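Type III effector XopAI (Xanthomonas citri, PDB 6K93) is a type III effector with a mono-ADP-ribosyltransferase fold that probably binds arginine-containing peptides. Local coordinates at residues 185-190 with 242-247; 174-179 with 277-282. One frame throughout, in Å; residues are numbered along the deposited sequence.

Contact 1. Residues 185-190 with 242-247; sequences VLEKEA and TDRRFF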
loop_
_atom_site.group_PDB
_atom_site.type_symbol
_atom_site.label_atom_id
_atom_site.label_comp_id
_atom_site.label_asym_id
_atom_site.label_seq_id
_atom_site.Cartn_x
_atom_site.Cartn_y
_atom_site.Cartn_z
ATOM N N VAL A 185 3.968 7.723 1.945
ATOM C CA VAL A 185 3.428 9.047 1.636
ATOM C C VAL A 185 2.612 9.630 2.785
ATOM O O VAL A 185 2.482 10.859 2.866
ATOM C CB VAL A 185 2.600 8.994 0.338
ATOM C CG1 VAL A 185 1.268 8.266 0.533
ATOM C CG2 VAL A 185 2.382 10.432 -0.234
ATOM N N LEU A 186 2.077 8.808 3.699
ATOM C CA LEU A 186 1.352 9.329 4.853
ATOM C C LEU A 186 2.203 9.392 6.119
ATOM O O LEU A 186 1.682 9.757 7.176
ATOM C CB LEU A 186 0.088 8.491 5.114
ATOM C CG LEU A 186 -0.964 8.588 4.032
ATOM C CD1 LEU A 186 -2.164 7.689 4.303
ATOM C CD2 LEU A 186 -1.436 10.039 3.848
ATOM N N GLU A 187 3.491 9.058 6.044
ATOM C CA GLU A 187 4.372 9.248 7.187
ATOM C C GLU A 187 4.427 10.722 7.547
ATOM O O GLU A 187 4.401 11.590 6.679
ATOM C CB GLU A 187 5.774 8.747 6.869
ATOM C CG GLU A 187 5.907 7.229 6.808
ATOM C CD GLU A 187 6.176 6.648 8.163
ATOM O OE1 GLU A 187 5.244 6.649 8.986
ATOM O OE2 GLU A 187 7.313 6.215 8.445
ATOM N N LYS A 188 4.545 11.002 8.842
ATOM C CA LYS A 188 4.480 12.390 9.298
ATOM C C LYS A 188 5.535 13.258 8.618
ATOM O O LYS A 188 5.252 14.400 8.222
ATOM C CB LYS A 188 4.639 12.449 10.819
ATOM C CG LYS A 188 4.417 13.830 11.426
ATOM C CD LYS A 188 2.966 14.000 11.882
ATOM C CE LYS A 188 2.496 15.438 11.697
ATOM N NZ LYS A 188 1.093 15.664 12.145
ATOM N N GLU A 189 6.763 12.753 8.499
ATOM C CA GLU A 189 7.880 13.541 7.996
ATOM C C GLU A 189 8.110 13.395 6.498
ATOM O O GLU A 189 9.038 14.020 5.967
ATOM C CB GLU A 189 9.170 13.151 8.729
ATOM C CG GLU A 189 9.450 13.971 9.974
ATOM C CD GLU A 189 10.402 13.272 10.934
ATOM O OE1 GLU A 189 11.473 12.799 10.487
ATOM O OE2 GLU A 189 10.081 13.201 12.138
ATOM N N ALA A 190 7.297 12.610 5.793
ATOM C CA ALA A 190 7.477 12.456 4.358
ATOM C C ALA A 190 7.047 13.705 3.609
ATOM O O ALA A 190 6.157 14.434 4.040
ATOM C CB ALA A 190 6.676 11.253 3.841
ATOM N N THR A 242 0.555 2.949 15.751
ATOM C CA THR A 242 -0.381 3.226 14.668
ATOM C C THR A 242 0.472 3.492 13.436
ATOM O O THR A 242 1.093 4.543 13.314
ATOM C CB THR A 242 -1.288 4.403 15.001
ATOM O OG1 THR A 242 -2.099 4.083 16.144
ATOM C CG2 THR A 242 -2.207 4.696 13.822
ATOM N N ASP A 243 0.564 2.502 12.562
ATOM C CA ASP A 243 1.469 2.545 11.426
ATOM C C ASP A 243 0.911 3.485 10.364
ATOM O O ASP A 243 -0.259 3.378 9.984
ATOM C CB ASP A 243 1.655 1.129 10.865
ATOM C CG ASP A 243 2.924 0.987 10.024
ATOM O OD1 ASP A 243 3.489 2.010 9.588
ATOM O OD2 ASP A 243 3.349 -0.160 9.843
ATOM N N ARG A 244 1.719 4.444 9.938
ATOM C CA ARG A 244 1.322 5.343 8.860
ATOM C C ARG A 244 1.821 4.880 7.501
ATOM O O ARG A 244 1.539 5.540 6.491
ATOM C CB ARG A 244 1.786 6.774 9.172
ATOM C CG ARG A 244 1.209 7.249 10.510
ATOM C CD ARG A 244 1.475 8.704 10.853
ATOM N NE ARG A 244 1.180 9.616 9.769
ATOM C CZ ARG A 244 0.737 10.861 9.934
ATOM N NH1 ARG A 244 0.506 11.337 11.156
ATOM N NH2 ARG A 244 0.515 11.625 8.871
ATOM N N ARG A 245 2.553 3.771 7.465
ATOM C CA ARG A 245 3.062 3.196 6.231
ATOM C C ARG A 245 2.128 2.132 5.679
ATOM O O ARG A 245 1.310 1.546 6.400
ATOM C CB ARG A 245 4.464 2.585 6.450
ATOM C CG ARG A 245 5.443 3.614 6.998
ATOM C CD ARG A 245 6.943 3.309 6.572
ATOM N NE ARG A 245 7.226 1.985 6.865
ATOM C CZ ARG A 245 7.954 1.066 6.204
ATOM N NH1 ARG A 245 8.678 1.257 5.077
ATOM N NH2 ARG A 245 7.977 -0.122 6.715
ATOM N N PHE A 246 2.271 1.885 4.375
ATOM C CA PHE A 246 1.873 0.622 3.761
ATOM C C PHE A 246 2.912 -0.408 4.169
ATOM O O PHE A 246 4.037 -0.419 3.666
ATOM C CB PHE A 246 1.772 0.748 2.251
ATOM C CG PHE A 246 0.656 1.637 1.826
ATOM C CD1 PHE A 246 0.848 2.989 1.764
ATOM C CD2 PHE A 246 -0.595 1.120 1.520
ATOM C CE1 PHE A 246 -0.187 3.839 1.403
ATOM C CE2 PHE A 246 -1.617 1.957 1.179
ATOM C CZ PHE A 246 -1.406 3.319 1.116
ATOM N N PHE A 247 2.551 -1.274 5.102
ATOM C CA PHE A 247 3.491 -2.211 5.697
ATOM C C PHE A 247 3.310 -3.587 5.068
ATOM O O PHE A 247 2.223 -4.179 5.142
ATOM C CB PHE A 247 3.262 -2.313 7.197
ATOM C CG PHE A 247 4.234 -3.219 7.908
ATOM C CD1 PHE A 247 5.601 -2.937 7.912
ATOM C CD2 PHE A 247 3.773 -4.330 8.588
ATOM C CE1 PHE A 247 6.482 -3.777 8.593
ATOM C CE2 PHE A 247 4.658 -5.157 9.255
ATOM C CZ PHE A 247 6.000 -4.882 9.262
HETATM O O HOH W 1 2.137 5.870 3.814
HETATM O O HOH W 2 4.681 4.768 10.839
#

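Contact 2. Residues 174-179 with 277-282; sequences WTTDDY and FSERPN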
loop_
_atom_site.group_PDB
_atom_site.type_symbol
_atom_site.label_atom_id
_atom_site.label_comp_id
_atom_site.label_asym_id
_atom_site.label_seq_id
_atom_site.Cartn_x
_atom_site.Cartn_y
_atom_site.Cartn_z
ATOM N N TRP A 174 1.056 -1.807 -6.620
ATOM C CA TRP A 174 1.846 -1.853 -5.403
ATOM C C TRP A 174 2.974 -2.874 -5.518
ATOM O O TRP A 174 4.064 -2.663 -4.985
ATOM C CB TRP A 174 0.955 -2.170 -4.206
ATOM C CG TRP A 174 1.764 -2.579 -3.029
ATOM C CD1 TRP A 174 2.053 -3.879 -2.647
ATOM C CD2 TRP A 174 2.501 -1.744 -2.145
ATOM N NE1 TRP A 174 2.882 -3.879 -1.561
ATOM C CE2 TRP A 174 3.175 -2.579 -1.239
ATOM C CE3 TRP A 174 2.639 -0.367 -2.022
ATOM C CZ2 TRP A 174 3.962 -2.081 -0.233
ATOM C CZ3 TRP A 174 3.421 0.130 -1.014
ATOM C CH2 TRP A 174 4.070 -0.709 -0.120
ATOM N N THR A 175 2.736 -3.990 -6.198
ATOM C CA THR A 175 3.742 -5.033 -6.302
ATOM C C THR A 175 4.762 -4.787 -7.411
ATOM O O THR A 175 5.616 -5.644 -7.657
ATOM C CB THR A 175 3.082 -6.406 -6.498
ATOM O OG1 THR A 175 2.463 -6.531 -7.789
ATOM C CG2 THR A 175 2.035 -6.656 -5.411
ATOM N N THR A 176 4.716 -3.622 -8.058
ATOM C CA THR A 176 5.741 -3.194 -8.997
ATOM C C THR A 176 6.665 -2.199 -8.286
ATOM O O THR A 176 6.449 -1.823 -7.131
ATOM C CB THR A 176 5.127 -2.568 -10.247
ATOM O OG1 THR A 176 4.662 -1.235 -9.945
ATOM C CG2 THR A 176 3.987 -3.417 -10.796
ATOM N N ASP A 177 7.671 -1.700 -9.016
ATOM C CA ASP A 177 8.569 -0.704 -8.471
ATOM C C ASP A 177 7.861 0.615 -8.178
ATOM O O ASP A 177 8.445 1.472 -7.505
ATOM C CB ASP A 177 9.707 -0.460 -9.455
ATOM C CG ASP A 177 10.631 -1.667 -9.590
ATOM O OD1 ASP A 177 10.711 -2.458 -8.628
ATOM O OD2 ASP A 177 11.251 -1.830 -10.662
ATOM N N ASP A 178 6.620 0.796 -8.646
ATOM C CA ASP A 178 5.856 1.994 -8.304
ATOM C C ASP A 178 5.643 2.163 -6.806
ATOM O O ASP A 178 5.278 3.251 -6.362
ATOM C CB ASP A 178 4.463 1.969 -8.965
ATOM C CG ASP A 178 4.506 2.057 -10.496
ATOM O OD1 ASP A 178 5.590 2.106 -11.070
ATOM O OD2 ASP A 178 3.409 2.054 -11.088
ATOM N N TYR A 179 5.832 1.114 -6.010
ATOM C CA TYR A 179 5.526 1.199 -4.585
ATOM C C TYR A 179 6.278 2.314 -3.882
ATOM O O TYR A 179 5.817 2.820 -2.849
ATOM C CB TYR A 179 5.851 -0.119 -3.877
ATOM C CG TYR A 179 7.318 -0.412 -3.572
ATOM C CD1 TYR A 179 8.202 -0.764 -4.573
ATOM C CD2 TYR A 179 7.822 -0.312 -2.274
ATOM C CE1 TYR A 179 9.540 -1.033 -4.311
ATOM C CE2 TYR A 179 9.155 -0.591 -1.998
ATOM C CZ TYR A 179 10.003 -0.945 -3.032
ATOM O OH TYR A 179 11.348 -1.224 -2.791
ATOM N N PHE A 277 -3.161 -10.797 -6.844
ATOM C CA PHE A 277 -3.099 -9.585 -7.650
ATOM C C PHE A 277 -1.685 -9.215 -8.029
ATOM O O PHE A 277 -1.494 -8.376 -8.900
ATOM C CB PHE A 277 -3.772 -8.443 -6.886
ATOM C CG PHE A 277 -5.047 -8.868 -6.267
ATOM C CD1 PHE A 277 -6.117 -9.194 -7.084
ATOM C CD2 PHE A 277 -5.170 -9.014 -4.907
ATOM C CE1 PHE A 277 -7.306 -9.643 -6.540
ATOM C CE2 PHE A 277 -6.352 -9.441 -4.348
ATOM C CZ PHE A 277 -7.415 -9.774 -5.157
ATOM N N SER A 278 -0.703 -9.853 -7.425
ATOM C CA SER A 278 0.684 -9.454 -7.555
ATOM C C SER A 278 1.248 -9.824 -8.917
ATOM O O SER A 278 0.859 -10.818 -9.549
ATOM C CB SER A 278 1.502 -10.140 -6.465
ATOM O OG SER A 278 2.858 -9.762 -6.529
ATOM N N GLU A 279 2.216 -9.021 -9.347
ATOM C CA GLU A 279 3.035 -9.324 -10.507
ATOM C C GLU A 279 4.107 -10.353 -10.231
ATOM O O GLU A 279 4.759 -10.798 -11.178
ATOM C CB GLU A 279 3.706 -8.047 -11.024
ATOM C CG GLU A 279 2.710 -7.132 -11.598
ATOM C CD GLU A 279 3.255 -6.255 -12.708
ATOM O OE1 GLU A 279 4.486 -6.228 -12.928
ATOM O OE2 GLU A 279 2.410 -5.610 -13.313
ATOM N N ARG A 280 4.315 -10.723 -8.974
ATOM C CA ARG A 280 5.224 -11.807 -8.605
ATOM C C ARG A 280 4.365 -12.915 -7.996
ATOM O O ARG A 280 4.206 -12.989 -6.773
ATOM C CB ARG A 280 6.323 -11.304 -7.674
ATOM C CG ARG A 280 7.460 -10.648 -8.485
ATOM C CD ARG A 280 8.594 -10.146 -7.608
ATOM N NE ARG A 280 8.087 -9.265 -6.562
ATOM C CZ ARG A 280 7.505 -8.093 -6.788
ATOM N NH1 ARG A 280 7.388 -7.641 -8.030
ATOM N NH2 ARG A 280 7.057 -7.367 -5.776
ATOM N N PRO A 281 3.772 -13.779 -8.832
ATOM C CA PRO A 281 2.819 -14.772 -8.292
ATOM C C PRO A 281 3.460 -15.823 -7.396
ATOM O O PRO A 281 2.734 -16.512 -6.667
ATOM C CB PRO A 281 2.212 -15.407 -9.556
ATOM C CG PRO A 281 2.383 -14.360 -10.632
ATOM C CD PRO A 281 3.706 -13.692 -10.302
ATOM N N ASN A 282 4.792 -15.962 -7.404
ATOM C CA ASN A 282 5.425 -16.900 -6.486
ATOM C C ASN A 282 5.553 -16.347 -5.072
ATOM O O ASN A 282 5.954 -17.093 -4.173
ATOM C CB ASN A 282 6.802 -17.299 -7.002
ATOM C CG ASN A 282 6.741 -18.456 -7.967
ATOM O OD1 ASN A 282 5.860 -19.309 -7.873
ATOM N ND2 ASN A 282 7.673 -18.487 -8.910
#

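Contact 1. Residues 185-190 with 242-247
Arg244 lays its guanidinium against the backbone of residues 186-188, with the carbonyl oxygen of Leu186 at its edge and the backbone N of Lys188 over one face, offset toward the rim. The grip is side-on: NE of Arg244 reaches Leu186 O at 2.6 Å and NH2 of Arg244 reaches the same oxygen at 2.8 Å. Angles at hydrogen of 145° and 136° show two bent bonds converging on one acceptor, which lies close to the guanidinium plane. The bend at chi3 (48°) turns the end of the arginine chain back toward that oxygen. Trp103 adds a cation-pi contact to Arg244.

CB of Glu187 points away from the 242-247 loop, but the bend at chi2 carries the carboxylate over the aliphatic part of Arg245, its CD 3.3 Å from CG of Arg245. The two charged ends are engaged with other residues: Glu187 OE2 forms a salt bridge with Arg234, and Arg245 NH2 one with Glu224. Two waters complete the join. One accepts from Leu186 N and donates to Arg244 O; the other donates to Glu187 OE1 and accepts from Arg244 N. Within the loop, Asp243 OD1 accepts from Arg245 N, an Asx turn.

This loop-to-loop packing within the mono-ADP-ribosyltransferase fold ties the loop preceding helix 194-209 to the connection between strands 240-242 and 247-250, with helix 95-109 against Leu186 and helix 194-209 against Val185 and Phe246.

Contact 2. Residues 174-179 with 277-282
Thr175 meets the 277-282 loop with both its side chain and its carbonyl group. Its OG1 accepts from the backbone N of Glu279 at 2.9 Å, and the 172° angle at hydrogen makes this a nearly straight bond. With chi1 at 69°, OG1 stands between the backbone N and the carbonyl carbon, and CG2 is left to pack on Ser278, 3.4 Å from its OG. The same OG1 is also hydrogen-bonded to the carbonyl oxygen of Gln172, so the hydroxyl links the end of helix 165-174 to the incoming loop.

The carbonyl oxygen of Thr175 is satisfied by Arg280, whose guanidinium approaches end-on with the acceptor at its edge. NH1 of Arg280 is 2.7 Å from Thr175 O and lies nearly along the C=O axis; NH2 of Arg280, at 2.9 Å from that oxygen, comes in at a C=O...N angle of 128°. The third nitrogen, NE, forms a salt bridge with Glu283.

Beside this polar core, CG2 of Thr176 rests 3.5 Å from CD of Glu279. That carboxylate has partners for both oxygens: Arg142 binds OE1 and Gln172 NE2 binds OE2. Each loop contains an ST turn: Ser278 OG accepts from Arg280 N at 3.0 Å, and Thr176 OG1, also bonded to Ala173 O, accepts from Asp178 N at 3.1 Å. With one turn just beyond the end of helix 165-174 and the other between strands 272-273 and 285-288, the contact joins that helix to that strand connection within the mono-ADP-ribosyltransferase fold.

Contacts 1 and 2 are both largely buried, yet each has an exposed member, Lys188 in the first and Arg280 in the second. Their centres lie 20 Å apart on opposite sides of the chain's centre. Both draw on the connection between helices 165-174 and 194-209, and their partner loops lead into adjacent strands, 247-250 and 285-288, of the three-stranded sheet. In each, an arginine clasps one backbone carbonyl, side-on in contact 1 and end-on in contact 2. Contact 1 adds two bridging waters to its direct arginine bonds, while contact 2 adds a direct threonine-to-backbone bond. The two sites meet through nonpolar packing, Phe246 CB lying 3.6 Å from Trp174 CH2.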